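Local coordinates for FERM, RhoGEF and pleckstrin domain protein 2 (Danio rerio, PDB 6D21) that probably acts as a guanine nucleotide exchange factor that activates RAC1 and, through the FERM domain present here, is linked to membrane targeting, at residues A[205-210]-A[214-219]; A[28-33]-A[59-64]; A[122-127]-A[147-152]. All blocks are in the same frame, centred on the assembly; numbering follows the deposited sequence.

Interaction 1. Residues A[205-210]-A[214-219]; sequences NLAVAH and QVFQGH
N205 N donates to F216 O at 2.6 Å, the shortest bond between the two strands. The return bond, F216 N to N205 O at 2.7 Å, lies in the carbonyl plane. N205 O also receives a CA-H...O contact from V215. Two residues further along strand 203-209, A207 and Q214 form a second hydrogen-bonded pair. Here Q214 N meets A207 O at 2.7 Å, and the bond from A207 N to Q214 O is longer, at 3.1 Å. L206 and V215 are the non-hydrogen-bonded pair between them. Their side chains lie side by side and point the same way, with L206 CD2 4.0 Å from V215 CG2. The face that carries L206 and V215 is covered by helix 263-281, where L206 rests on F269.

N205, A207, Q214 and F216 share the face away from that helix. Q214 sets CG beside its own backbone N (chi1 -65°) and runs extended from there. Its amide passes along the strand, with OE1 3.9 Å from A207 CB and NE2 4.1 Å from A209 CB. OE1 lies in plane at the edge of the F216 ring, and a water lies 2.9 Å from Q214 OE1 and can donate to it. The N205 ND2 bond to G218 O is weak. The F216 ring also meets F193. This is an antiparallel beta hairpin, strands 203-209 and 212-217, in the sheet of the C-terminal PH-like domain of the FERM module.

Interaction 2. Residues A[28-33]-A[59-64]; sequences LLLSDV and LDPSKL
No flat side-chain group enters the interface where L29 and L30 meet L59 and P61. The flat group next to it is the carboxylate of D60, whose CB points away from the helix. Both donors from S62 reach D60 OD1 from the same face of the carboxylate. S62 OG comes to OD1 at 2.6 Å on the syn side, somewhat out of plane. S62 N sits further above the plane, 3.0 Å from D60 OD1, and its bond is nearly straight at 168°. This second bond makes an Asx turn, within a type I beta turn from D60 to K63. K63 NZ makes a long salt bridge to D60 OD2.

The contact with helix 26-36 itself is made by methyl groups and a ring carbon. L30 CD1 touches P61 CB at 3.7 Å, and the two side chains meet at a slant. L29 CD2 meets L59 CD2 at 3.9 Å, with the side chains about at right angles. Both of these leucines carry CG opposite the backbone N (L29 chi1 178°, L59 chi1 -174°), which sends their branches out to meet each other. L47 of strand 45-50 touches L29, L30 and L59, so the pairs share one apolar layer. L29 also touches I6, L20 and I65.

The fold is the ubiquitin-like N-terminal domain of the FERM module, a beta-grasp in which this helix packs on a mixed sheet. The two bonds from S62 to D60 OD1 order the turn itself, and a backbone bond from P61 to Q27, in the first turn of helix 26-36, ties it to the helix. Between segments 28-33 and 59-64 there is no hydrogen bond, so their fit rests on shape and burial of apolar surface.

Interaction 3. Residues A[122-127]-A[147-152]; sequences LLASHL and NKLLPC
This is a small, buried, wholly apolar contact between a helix and a loop in the central, helical domain of the FERM module. A124 on helix 117-132 makes the close contacts; L127 also points toward the loop but stays slightly further off. A124 CB points at the loop and is met by two leucines. L149 CD1 lies 4.1 Å from A124 CB, and L150 CD2 lies 4.3 Å from the same A124 CB. The short alanine lets the chain come close: the CA atoms of A124 and L149 are 6.4 Å apart. L149 has CG beside its backbone N, opposite the carbonyl carbon (chi1 -53°), and this turns its branch toward the helix. L150 does not aim CB straight at the helix; it is the CD2 methyl that reaches A124.

The loop joins helix 137-146 to helix 157-164 in the all-helical bundle of the FERM central domain. Neighbouring helices pack on the same residues. I160 of helix 157-164 touches both A124 and L150, while helix 94-110 touches L149 through K105 and L150 through L108.

Polar groups hold each side separately. Q153 OE1 bonds to the backbone N of both L149 and L150, and its NE2 to N147 O, which fixes the loop backbone. On the helix, L122 O accepts from H126 N and also from S125 OG, at 2.8 Å. S125 OG bonds to H167 NE2 as well.

The three contacts fall in the three parts of the FERM module. Interaction 2 belongs to the N-terminal ubiquitin-like domain, interaction 3 to the central helical domain and interaction 1 to the PH-like domain. None touches another; interactions 2 and 3 are on opposite sides of the chain's centre, their own centres about 32 Å apart. All three are largely buried, though interaction 1 reaches the surface at G218. No helix or strand is shared. Interaction 1 pairs neighbouring strands through backbone bonds and buries the most surface, 372 Å². Interactions 2 and 3 each set a helix against a loop by aliphatic packing, with no hydrogen bond between the paired segments; their polar groups bond within their own segment or to neighbouring residues.

Interaction 1. Residues A[205-210]-A[214-219]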
ATOM      1  N   ASN A 205      -3.844  -2.087  16.701  1.00 33.28           N
ATOM      2  CA  ASN A 205      -3.986  -1.568  15.348  1.00 42.67           C
ATOM      3  C   ASN A 205      -4.982  -2.391  14.563  1.00 36.75           C
ATOM      4  O   ASN A 205      -4.946  -3.625  14.613  1.00 36.19           O
ATOM      5  CB  ASN A 205      -2.638  -1.548  14.625  1.00 42.35           C
ATOM      6  CG  ASN A 205      -1.646  -0.615  15.288  1.00 48.00           C
ATOM      7  OD1 ASN A 205      -1.770   0.609  15.183  1.00 39.59           O
ATOM      8  ND2 ASN A 205      -0.670  -1.186  15.995  1.00 35.84           N
ATOM      9  N   LEU A 206      -5.881  -1.699  13.861  1.00 34.97           N
ATOM     10  CA  LEU A 206      -6.841  -2.345  12.969  1.00 34.66           C
ATOM     11  C   LEU A 206      -6.337  -2.258  11.542  1.00 29.95           C
ATOM     12  O   LEU A 206      -5.646  -1.307  11.164  1.00 29.89           O
ATOM     13  CB  LEU A 206      -8.240  -1.704  13.072  1.00 31.91           C
ATOM     14  CG  LEU A 206      -8.928  -1.785  14.440  1.00 39.08           C
ATOM     15  CD1 LEU A 206     -10.324  -1.150  14.409  1.00 37.36           C
ATOM     16  CD2 LEU A 206      -9.001  -3.242  14.891  1.00 36.36           C
ATOM     17  N   ALA A 207      -6.687  -3.259  10.746  1.00 26.31           N
ATOM     18  CA  ALA A 207      -6.338  -3.242   9.346  1.00 24.93           C
ATOM     19  C   ALA A 207      -7.357  -4.058   8.573  1.00 24.33           C
ATOM     20  O   ALA A 207      -8.057  -4.915   9.136  1.00 27.18           O
ATOM     21  CB  ALA A 207      -4.915  -3.787   9.129  1.00 24.42           C
ATOM     22  N   VAL A 208      -7.436  -3.799   7.277  1.00 29.48           N
ATOM     23  CA  VAL A 208      -8.352  -4.541   6.426  1.00 30.49           C
ATOM     24  C   VAL A 208      -7.559  -5.048   5.233  1.00 29.04           C
ATOM     25  O   VAL A 208      -6.628  -4.382   4.763  1.00 24.56           O
ATOM     26  CB  VAL A 208      -9.572  -3.675   5.991  1.00 27.10           C
ATOM     27  CG1 VAL A 208      -9.121  -2.434   5.188  1.00 25.50           C
ATOM     28  CG2 VAL A 208     -10.594  -4.529   5.219  1.00 23.70           C
ATOM     29  N   ALA A 209      -7.908  -6.244   4.770  1.00 24.29           N
ATOM     30  CA  ALA A 209      -7.198  -6.892   3.677  1.00 28.05           C
ATOM     31  C   ALA A 209      -8.148  -7.793   2.906  1.00 26.23           C
ATOM     32  O   ALA A 209      -9.335  -7.858   3.229  1.00 24.99           O
ATOM     33  CB  ALA A 209      -6.025  -7.676   4.212  1.00 25.53           C
ATOM     34  N   HIS A 210      -7.626  -8.498   1.899  1.00 26.04           N
ATOM     35  CA  HIS A 210      -8.471  -9.248   0.963  1.00 25.96           C
ATOM     36  C   HIS A 210      -9.396 -10.251   1.646  1.00 22.52           C
ATOM     37  O   HIS A 210     -10.476 -10.536   1.132  1.00 25.90           O
ATOM     38  CB  HIS A 210      -7.614  -9.985  -0.081  1.00 26.51           C
ATOM     39  CG  HIS A 210      -6.608 -10.919   0.510  1.00 23.87           C
ATOM     40  ND1 HIS A 210      -6.904 -12.226   0.840  1.00 30.43           N
ATOM     41  CD2 HIS A 210      -5.306 -10.734   0.831  1.00 25.51           C
ATOM     42  CE1 HIS A 210      -5.826 -12.804   1.343  1.00 28.70           C
ATOM     43  NE2 HIS A 210      -4.845 -11.918   1.352  1.00 29.31           N
ATOM     44  N   GLN A 214      -8.196  -7.391  10.310  1.00 26.43           N
ATOM     45  CA  GLN A 214      -7.134  -7.893  11.167  1.00 27.84           C
ATOM     46  C   GLN A 214      -6.953  -7.001  12.380  1.00 34.37           C
ATOM     47  O   GLN A 214      -7.240  -5.808  12.337  1.00 32.61           O
ATOM     48  CB  GLN A 214      -5.818  -7.992  10.409  1.00 24.27           C
ATOM     49  CG  GLN A 214      -5.839  -8.987   9.299  1.00 27.00           C
ATOM     50  CD  GLN A 214      -4.796  -8.668   8.247  1.00 35.18           C
ATOM     51  OE1 GLN A 214      -4.341  -7.531   8.137  1.00 35.08           O
ATOM     52  NE2 GLN A 214      -4.417  -9.670   7.464  1.00 38.30           N
ATOM     53  N   VAL A 215      -6.473  -7.603  13.462  1.00 36.15           N
ATOM     54  CA  VAL A 215      -6.213  -6.888  14.692  1.00 32.31           C
ATOM     55  C   VAL A 215      -4.768  -7.113  15.088  1.00 40.77           C
ATOM     56  O   VAL A 215      -4.315  -8.262  15.196  1.00 35.12           O
ATOM     57  CB  VAL A 215      -7.135  -7.347  15.834  1.00 32.26           C
ATOM     58  CG1 VAL A 215      -6.832  -6.550  17.092  1.00 33.76           C
ATOM     59  CG2 VAL A 215      -8.590  -7.192  15.432  1.00 38.70           C
ATOM     60  N   PHE A 216      -4.040  -6.022  15.292  1.00 40.87           N
ATOM     61  CA  PHE A 216      -2.647  -6.120  15.697  1.00 36.69           C
ATOM     62  C   PHE A 216      -2.423  -5.500  17.052  1.00 42.59           C
ATOM     63  O   PHE A 216      -3.023  -4.483  17.381  1.00 49.22           O
ATOM     64  CB  PHE A 216      -1.741  -5.432  14.689  1.00 38.62           C
ATOM     65  CG  PHE A 216      -1.574  -6.178  13.406  1.00 42.14           C
ATOM     66  CD1 PHE A 216      -2.511  -6.051  12.388  1.00 38.09           C
ATOM     67  CD2 PHE A 216      -0.460  -6.977  13.196  1.00 39.17           C
ATOM     68  CE1 PHE A 216      -2.345  -6.719  11.192  1.00 29.08           C
ATOM     69  CE2 PHE A 216      -0.284  -7.648  12.005  1.00 39.65           C
ATOM     70  CZ  PHE A 216      -1.229  -7.526  10.996  1.00 36.68           C
ATOM     71  N   GLN A 217      -1.547  -6.120  17.832  1.00 50.48           N
ATOM     72  CA  GLN A 217      -1.010  -5.495  19.034  1.00 45.42           C
ATOM     73  C   GLN A 217       0.464  -5.300  18.776  1.00 55.96           C
ATOM     74  O   GLN A 217       1.210  -6.274  18.694  1.00 58.99           O
ATOM     75  CB  GLN A 217      -1.247  -6.353  20.274  1.00 43.08           C
ATOM     76  CG  GLN A 217      -0.947  -5.652  21.584  1.00 52.81           C
ATOM     77  CD  GLN A 217      -1.298  -6.499  22.799  1.00 67.47           C
ATOM     78  OE1 GLN A 217      -1.746  -7.643  22.670  1.00 70.75           O
ATOM     79  NE2 GLN A 217      -1.101  -5.937  23.986  1.00 70.34           N
ATOM     80  N   GLY A 218       0.883  -4.048  18.621  1.00 53.81           N
ATOM     81  CA  GLY A 218       2.216  -3.777  18.127  1.00 48.33           C
ATOM     82  C   GLY A 218       2.280  -4.275  16.697  1.00 52.25           C
ATOM     83  O   GLY A 218       1.425  -3.912  15.890  1.00 45.80           O
ATOM     84  N   HIS A 219       3.271  -5.111  16.383  1.00 55.83           N
ATOM     85  CA  HIS A 219       3.419  -5.661  15.032  1.00 51.39           C
ATOM     86  C   HIS A 219       3.069  -7.141  14.973  1.00 46.94           C
ATOM     87  O   HIS A 219       3.310  -7.809  13.964  1.00 54.88           O
ATOM     88  CB  HIS A 219       4.839  -5.447  14.514  1.00 61.72           C
ATOM     89  CG  HIS A 219       5.104  -4.053  14.038  1.00 66.22           C
ATOM     90  ND1 HIS A 219       5.245  -3.738  12.704  1.00 62.04           N
ATOM     91  CD2 HIS A 219       5.249  -2.891  14.716  1.00 63.14           C
ATOM     92  CE1 HIS A 219       5.474  -2.443  12.581  1.00 53.22           C
ATOM     93  NE2 HIS A 219       5.478  -1.905  13.786  1.00 61.12           N
TER
HETATM   94  O   HOH W   1      -3.733  -5.783   5.865  1.00 38.14           O

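Interaction 2. Residues A[28-33]-A[59-64]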
ATOM      1  N   LEU A  28     -11.614  11.356 -13.162  1.00 32.59           N
ATOM      2  CA  LEU A  28     -11.003  11.869 -14.386  1.00 33.57           C
ATOM      3  C   LEU A  28      -9.474  11.849 -14.283  1.00 36.38           C
ATOM      4  O   LEU A  28      -8.791  11.406 -15.210  1.00 36.42           O
ATOM      5  CB  LEU A  28     -11.511  13.289 -14.687  1.00 35.93           C
ATOM      6  CG  LEU A  28     -11.151  13.948 -16.020  1.00 53.97           C
ATOM      7  CD1 LEU A  28     -11.523  13.068 -17.211  1.00 58.08           C
ATOM      8  CD2 LEU A  28     -11.824  15.296 -16.110  1.00 46.77           C
ATOM      9  N   LEU A  29      -8.938  12.311 -13.155  1.00 31.46           N
ATOM     10  CA  LEU A  29      -7.496  12.292 -12.949  1.00 30.31           C
ATOM     11  C   LEU A  29      -6.954  10.851 -12.915  1.00 31.31           C
ATOM     12  O   LEU A  29      -5.918  10.559 -13.510  1.00 30.75           O
ATOM     13  CB  LEU A  29      -7.133  13.024 -11.660  1.00 33.34           C
ATOM     14  CG  LEU A  29      -5.648  13.037 -11.289  1.00 29.03           C
ATOM     15  CD1 LEU A  29      -4.830  13.741 -12.383  1.00 32.77           C
ATOM     16  CD2 LEU A  29      -5.449  13.706  -9.934  1.00 29.01           C
ATOM     17  N   LEU A  30      -7.648   9.966 -12.197  1.00 27.40           N
ATOM     18  CA  LEU A  30      -7.285   8.546 -12.151  1.00 27.63           C
ATOM     19  C   LEU A  30      -7.238   7.940 -13.539  1.00 26.36           C
ATOM     20  O   LEU A  30      -6.282   7.232 -13.888  1.00 28.11           O
ATOM     21  CB  LEU A  30      -8.271   7.748 -11.290  1.00 37.30           C
ATOM     22  CG  LEU A  30      -8.132   7.711  -9.764  1.00 38.19           C
ATOM     23  CD1 LEU A  30      -9.474   7.384  -9.130  1.00 46.48           C
ATOM     24  CD2 LEU A  30      -7.099   6.687  -9.331  1.00 35.74           C
ATOM     25  N   SER A  31      -8.276   8.210 -14.329  1.00 27.91           N
ATOM     26  CA  SER A  31      -8.346   7.676 -15.684  1.00 33.46           C
ATOM     27  C   SER A  31      -7.211   8.194 -16.556  1.00 33.80           C
ATOM     28  O   SER A  31      -6.600   7.425 -17.293  1.00 33.31           O
ATOM     29  CB  SER A  31      -9.692   8.018 -16.331  1.00 35.01           C
ATOM     30  OG  SER A  31     -10.738   7.387 -15.611  1.00 43.95           O
ATOM     31  N   ASP A  32      -6.937   9.495 -16.477  1.00 32.06           N
ATOM     32  CA  ASP A  32      -5.856  10.089 -17.248  1.00 31.00           C
ATOM     33  C   ASP A  32      -4.493   9.522 -16.841  1.00 33.72           C
ATOM     34  O   ASP A  32      -3.625   9.320 -17.692  1.00 35.14           O
ATOM     35  CB  ASP A  32      -5.860  11.614 -17.099  1.00 32.39           C
ATOM     36  CG  ASP A  32      -7.011  12.269 -17.839  1.00 51.77           C
ATOM     37  OD1 ASP A  32      -7.699  11.571 -18.623  1.00 48.51           O
ATOM     38  OD2 ASP A  32      -7.228  13.485 -17.645  1.00 50.50           O
ATOM     39  N   VAL A  33      -4.301   9.265 -15.548  1.00 27.81           N
ATOM     40  CA  VAL A  33      -3.049   8.665 -15.087  1.00 26.41           C
ATOM     41  C   VAL A  33      -2.925   7.238 -15.631  1.00 25.78           C
ATOM     42  O   VAL A  33      -1.880   6.865 -16.183  1.00 30.52           O
ATOM     43  CB  VAL A  33      -2.934   8.642 -13.528  1.00 32.34           C
ATOM     44  CG1 VAL A  33      -1.777   7.752 -13.085  1.00 27.57           C
ATOM     45  CG2 VAL A  33      -2.766  10.073 -12.960  1.00 30.02           C
ATOM     46  N   LEU A  59      -7.420  10.077  -2.642  1.00 34.58           N
ATOM     47  CA  LEU A  59      -8.310  10.853  -3.493  1.00 29.33           C
ATOM     48  C   LEU A  59      -9.626  10.093  -3.696  1.00 32.09           C
ATOM     49  O   LEU A  59      -9.640   8.935  -4.122  1.00 34.86           O
ATOM     50  CB  LEU A  59      -7.643  11.146  -4.839  1.00 25.59           C
ATOM     51  CG  LEU A  59      -8.358  12.059  -5.833  1.00 27.72           C
ATOM     52  CD1 LEU A  59      -8.450  13.497  -5.329  1.00 30.93           C
ATOM     53  CD2 LEU A  59      -7.649  12.015  -7.173  1.00 28.86           C
ATOM     54  N   ASP A  60     -10.722  10.753  -3.373  1.00 31.36           N
ATOM     55  CA  ASP A  60     -12.060  10.240  -3.623  1.00 28.50           C
ATOM     56  C   ASP A  60     -12.440  10.482  -5.083  1.00 28.94           C
ATOM     57  O   ASP A  60     -12.580  11.635  -5.514  1.00 32.53           O
ATOM     58  CB  ASP A  60     -13.055  10.928  -2.679  1.00 38.90           C
ATOM     59  CG  ASP A  60     -14.468  10.365  -2.773  1.00 47.97           C
ATOM     60  OD1 ASP A  60     -14.813   9.663  -3.754  1.00 42.43           O
ATOM     61  OD2 ASP A  60     -15.252  10.655  -1.844  1.00 55.29           O
ATOM     62  N   PRO A  61     -12.653   9.401  -5.842  1.00 29.67           N
ATOM     63  CA  PRO A  61     -12.918   9.544  -7.281  1.00 37.32           C
ATOM     64  C   PRO A  61     -14.268  10.183  -7.618  1.00 37.06           C
ATOM     65  O   PRO A  61     -14.471  10.622  -8.750  1.00 46.31           O
ATOM     66  CB  PRO A  61     -12.850   8.097  -7.803  1.00 38.92           C
ATOM     67  CG  PRO A  61     -12.929   7.215  -6.607  1.00 38.87           C
ATOM     68  CD  PRO A  61     -12.513   7.995  -5.411  1.00 34.35           C
ATOM     69  N   SER A  62     -15.177  10.260  -6.656  1.00 42.20           N
ATOM     70  CA  SER A  62     -16.532  10.729  -6.957  1.00 51.25           C
ATOM     71  C   SER A  62     -16.732  12.203  -6.624  1.00 53.45           C
ATOM     72  O   SER A  62     -17.736  12.815  -7.009  1.00 54.60           O
ATOM     73  CB  SER A  62     -17.558   9.876  -6.210  1.00 64.44           C
ATOM     74  OG  SER A  62     -17.207   9.743  -4.844  1.00 74.37           O
ATOM     75  N   LYS A  63     -15.765  12.771  -5.914  1.00 48.25           N
ATOM     76  CA  LYS A  63     -15.801  14.182  -5.545  1.00 51.11           C
ATOM     77  C   LYS A  63     -14.917  15.021  -6.470  1.00 50.75           C
ATOM     78  O   LYS A  63     -13.960  14.516  -7.071  1.00 47.18           O
ATOM     79  CB  LYS A  63     -15.337  14.364  -4.103  1.00 55.42           C
ATOM     80  CG  LYS A  63     -16.271  13.802  -3.046  1.00 61.86           C
ATOM     81  CD  LYS A  63     -15.816  14.272  -1.663  1.00 77.00           C
ATOM     82  CE  LYS A  63     -16.660  13.688  -0.538  1.00 80.32           C
ATOM     83  NZ  LYS A  63     -17.943  13.108  -1.023  1.00 82.17           N
ATOM     84  N   LEU A  64     -15.238  16.304  -6.567  1.00 47.66           N
ATOM     85  CA  LEU A  64     -14.409  17.257  -7.280  1.00 51.46           C
ATOM     86  C   LEU A  64     -13.057  17.342  -6.604  1.00 57.08           C
ATOM     87  O   LEU A  64     -12.974  17.339  -5.374  1.00 51.60           O
ATOM     88  CB  LEU A  64     -15.055  18.638  -7.304  1.00 51.57           C
ATOM     89  CG  LEU A  64     -16.395  18.742  -8.022  1.00 53.89           C
ATOM     90  CD1 LEU A  64     -16.838  20.184  -8.043  1.00 48.60           C
ATOM     91  CD2 LEU A  64     -16.277  18.190  -9.426  1.00 56.80           C
TER

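Interaction 3. Residues A[122-127]-A[147-152]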
ATOM      1  N   LEU A 122      17.212  -9.720   1.458  1.00 25.89           N
ATOM      2  CA  LEU A 122      16.867 -10.588   0.342  1.00 24.49           C
ATOM      3  C   LEU A 122      15.968  -9.862  -0.669  1.00 23.16           C
ATOM      4  O   LEU A 122      16.218  -9.910  -1.871  1.00 25.65           O
ATOM      5  CB  LEU A 122      16.185 -11.847   0.852  1.00 26.94           C
ATOM      6  CG  LEU A 122      15.653 -12.754  -0.251  1.00 31.54           C
ATOM      7  CD1 LEU A 122      16.809 -13.296  -1.086  1.00 26.52           C
ATOM      8  CD2 LEU A 122      14.804 -13.877   0.355  1.00 25.07           C
ATOM      9  N   LEU A 123      14.945  -9.169  -0.175  1.00 21.82           N
ATOM     10  CA  LEU A 123      14.130  -8.312  -1.035  1.00 20.72           C
ATOM     11  C   LEU A 123      15.002  -7.267  -1.744  1.00 24.15           C
ATOM     12  O   LEU A 123      14.894  -7.064  -2.955  1.00 27.63           O
ATOM     13  CB  LEU A 123      13.020  -7.617  -0.222  1.00 21.18           C
ATOM     14  CG  LEU A 123      11.864  -8.503   0.244  1.00 26.04           C
ATOM     15  CD1 LEU A 123      11.030  -7.811   1.312  1.00 23.05           C
ATOM     16  CD2 LEU A 123      10.976  -8.892  -0.966  1.00 24.85           C
ATOM     17  N   ALA A 124      15.877  -6.604  -0.997  1.00 24.70           N
ATOM     18  CA  ALA A 124      16.722  -5.578  -1.595  1.00 23.27           C
ATOM     19  C   ALA A 124      17.644  -6.177  -2.677  1.00 27.56           C
ATOM     20  O   ALA A 124      17.901  -5.542  -3.707  1.00 29.87           O
ATOM     21  CB  ALA A 124      17.548  -4.872  -0.513  1.00 23.85           C
ATOM     22  N   SER A 125      18.128  -7.399  -2.446  1.00 24.42           N
ATOM     23  CA  SER A 125      19.055  -8.029  -3.391  1.00 25.97           C
ATOM     24  C   SER A 125      18.367  -8.308  -4.724  1.00 25.69           C
ATOM     25  O   SER A 125      18.983  -8.176  -5.773  1.00 28.76           O
ATOM     26  CB  SER A 125      19.648  -9.319  -2.818  1.00 27.70           C
ATOM     27  OG  SER A 125      18.740 -10.407  -2.870  1.00 28.09           O
ATOM     28  N   HIS A 126      17.095  -8.690  -4.692  1.00 24.46           N
ATOM     29  CA  HIS A 126      16.324  -8.842  -5.931  1.00 33.35           C
ATOM     30  C   HIS A 126      16.000  -7.502  -6.587  1.00 33.31           C
ATOM     31  O   HIS A 126      15.982  -7.379  -7.822  1.00 27.92           O
ATOM     32  CB  HIS A 126      15.024  -9.607  -5.673  1.00 26.76           C
ATOM     33  CG  HIS A 126      15.230 -11.071  -5.480  1.00 29.70           C
ATOM     34  ND1 HIS A 126      15.679 -11.895  -6.490  1.00 32.25           N
ATOM     35  CD2 HIS A 126      15.084 -11.855  -4.386  1.00 26.33           C
ATOM     36  CE1 HIS A 126      15.785 -13.129  -6.030  1.00 34.08           C
ATOM     37  NE2 HIS A 126      15.431 -13.132  -4.758  1.00 30.68           N
ATOM     38  N   LEU A 127      15.731  -6.500  -5.758  1.00 30.82           N
ATOM     39  CA  LEU A 127      15.497  -5.162  -6.269  1.00 30.23           C
ATOM     40  C   LEU A 127      16.751  -4.639  -6.978  1.00 24.54           C
ATOM     41  O   LEU A 127      16.657  -3.976  -8.011  1.00 30.44           O
ATOM     42  CB  LEU A 127      15.060  -4.230  -5.143  1.00 25.29           C
ATOM     43  CG  LEU A 127      13.642  -4.507  -4.609  1.00 22.83           C
ATOM     44  CD1 LEU A 127      13.371  -3.654  -3.365  1.00 23.47           C
ATOM     45  CD2 LEU A 127      12.566  -4.214  -5.675  1.00 24.00           C
ATOM     46  N   ASN A 147      21.631   4.869  -3.879  1.00 43.35           N
ATOM     47  CA  ASN A 147      20.236   4.444  -3.778  1.00 42.34           C
ATOM     48  C   ASN A 147      19.913   3.869  -2.402  1.00 36.41           C
ATOM     49  O   ASN A 147      20.591   2.961  -1.929  1.00 46.31           O
ATOM     50  CB  ASN A 147      19.912   3.401  -4.848  1.00 45.06           C
ATOM     51  CG  ASN A 147      20.037   3.944  -6.248  1.00 51.36           C
ATOM     52  OD1 ASN A 147      19.035   4.258  -6.892  1.00 47.44           O
ATOM     53  ND2 ASN A 147      21.271   4.058  -6.734  1.00 49.39           N
ATOM     54  N   LYS A 148      18.870   4.373  -1.763  1.00 40.34           N
ATOM     55  CA  LYS A 148      18.497   3.829  -0.475  1.00 38.18           C
ATOM     56  C   LYS A 148      17.286   2.912  -0.621  1.00 34.25           C
ATOM     57  O   LYS A 148      16.256   3.310  -1.146  1.00 32.10           O
ATOM     58  CB  LYS A 148      18.231   4.953   0.528  1.00 50.61           C
ATOM     59  CG  LYS A 148      17.962   4.444   1.930  1.00 65.56           C
ATOM     60  CD  LYS A 148      18.048   5.552   2.957  1.00 70.12           C
ATOM     61  CE  LYS A 148      18.732   5.043   4.221  1.00 77.35           C
ATOM     62  NZ  LYS A 148      17.938   5.362   5.435  1.00 78.12           N
ATOM     63  N   LEU A 149      17.443   1.667  -0.188  1.00 25.15           N
ATOM     64  CA  LEU A 149      16.385   0.664  -0.291  1.00 24.44           C
ATOM     65  C   LEU A 149      15.823   0.319   1.078  1.00 27.63           C
ATOM     66  O   LEU A 149      14.660  -0.062   1.206  1.00 24.83           O
ATOM     67  CB  LEU A 149      16.920  -0.596  -0.957  1.00 30.51           C
ATOM     68  CG  LEU A 149      17.602  -0.346  -2.293  1.00 37.53           C
ATOM     69  CD1 LEU A 149      18.496  -1.505  -2.683  1.00 33.56           C
ATOM     70  CD2 LEU A 149      16.540  -0.102  -3.340  1.00 34.74           C
ATOM     71  N   LEU A 150      16.664   0.450   2.103  1.00 29.73           N
ATOM     72  CA  LEU A 150      16.297   0.096   3.473  1.00 26.77           C
ATOM     73  C   LEU A 150      16.440   1.307   4.384  1.00 30.09           C
ATOM     74  O   LEU A 150      17.324   2.118   4.181  1.00 29.05           O
ATOM     75  CB  LEU A 150      17.185  -1.062   3.988  1.00 28.08           C
ATOM     76  CG  LEU A 150      17.201  -2.324   3.126  1.00 35.07           C
ATOM     77  CD1 LEU A 150      17.948  -3.472   3.812  1.00 32.29           C
ATOM     78  CD2 LEU A 150      15.777  -2.731   2.819  1.00 26.74           C
ATOM     79  N   PRO A 151      15.577   1.425   5.399  1.00 31.24           N
ATOM     80  CA  PRO A 151      15.649   2.569   6.316  1.00 29.45           C
ATOM     81  C   PRO A 151      17.025   2.681   7.004  1.00 45.92           C
ATOM     82  O   PRO A 151      17.574   3.774   7.074  1.00 51.69           O
ATOM     83  CB  PRO A 151      14.538   2.276   7.328  1.00 29.29           C
ATOM     84  CG  PRO A 151      13.576   1.359   6.597  1.00 24.45           C
ATOM     85  CD  PRO A 151      14.429   0.537   5.676  1.00 26.62           C
ATOM     86  N   CYS A 152      17.576   1.563   7.477  1.00 36.14           N
ATOM     87  CA  CYS A 152      18.918   1.524   8.064  1.00 43.45           C
ATOM     88  C   CYS A 152      19.793   0.594   7.242  1.00 47.04           C
ATOM     89  O   CYS A 152      20.070  -0.530   7.646  1.00 43.57           O
ATOM     90  CB  CYS A 152      18.885   1.044   9.513  1.00 51.50           C
ATOM     91  SG  CYS A 152      18.089   2.145  10.703  1.00 49.16           S
TER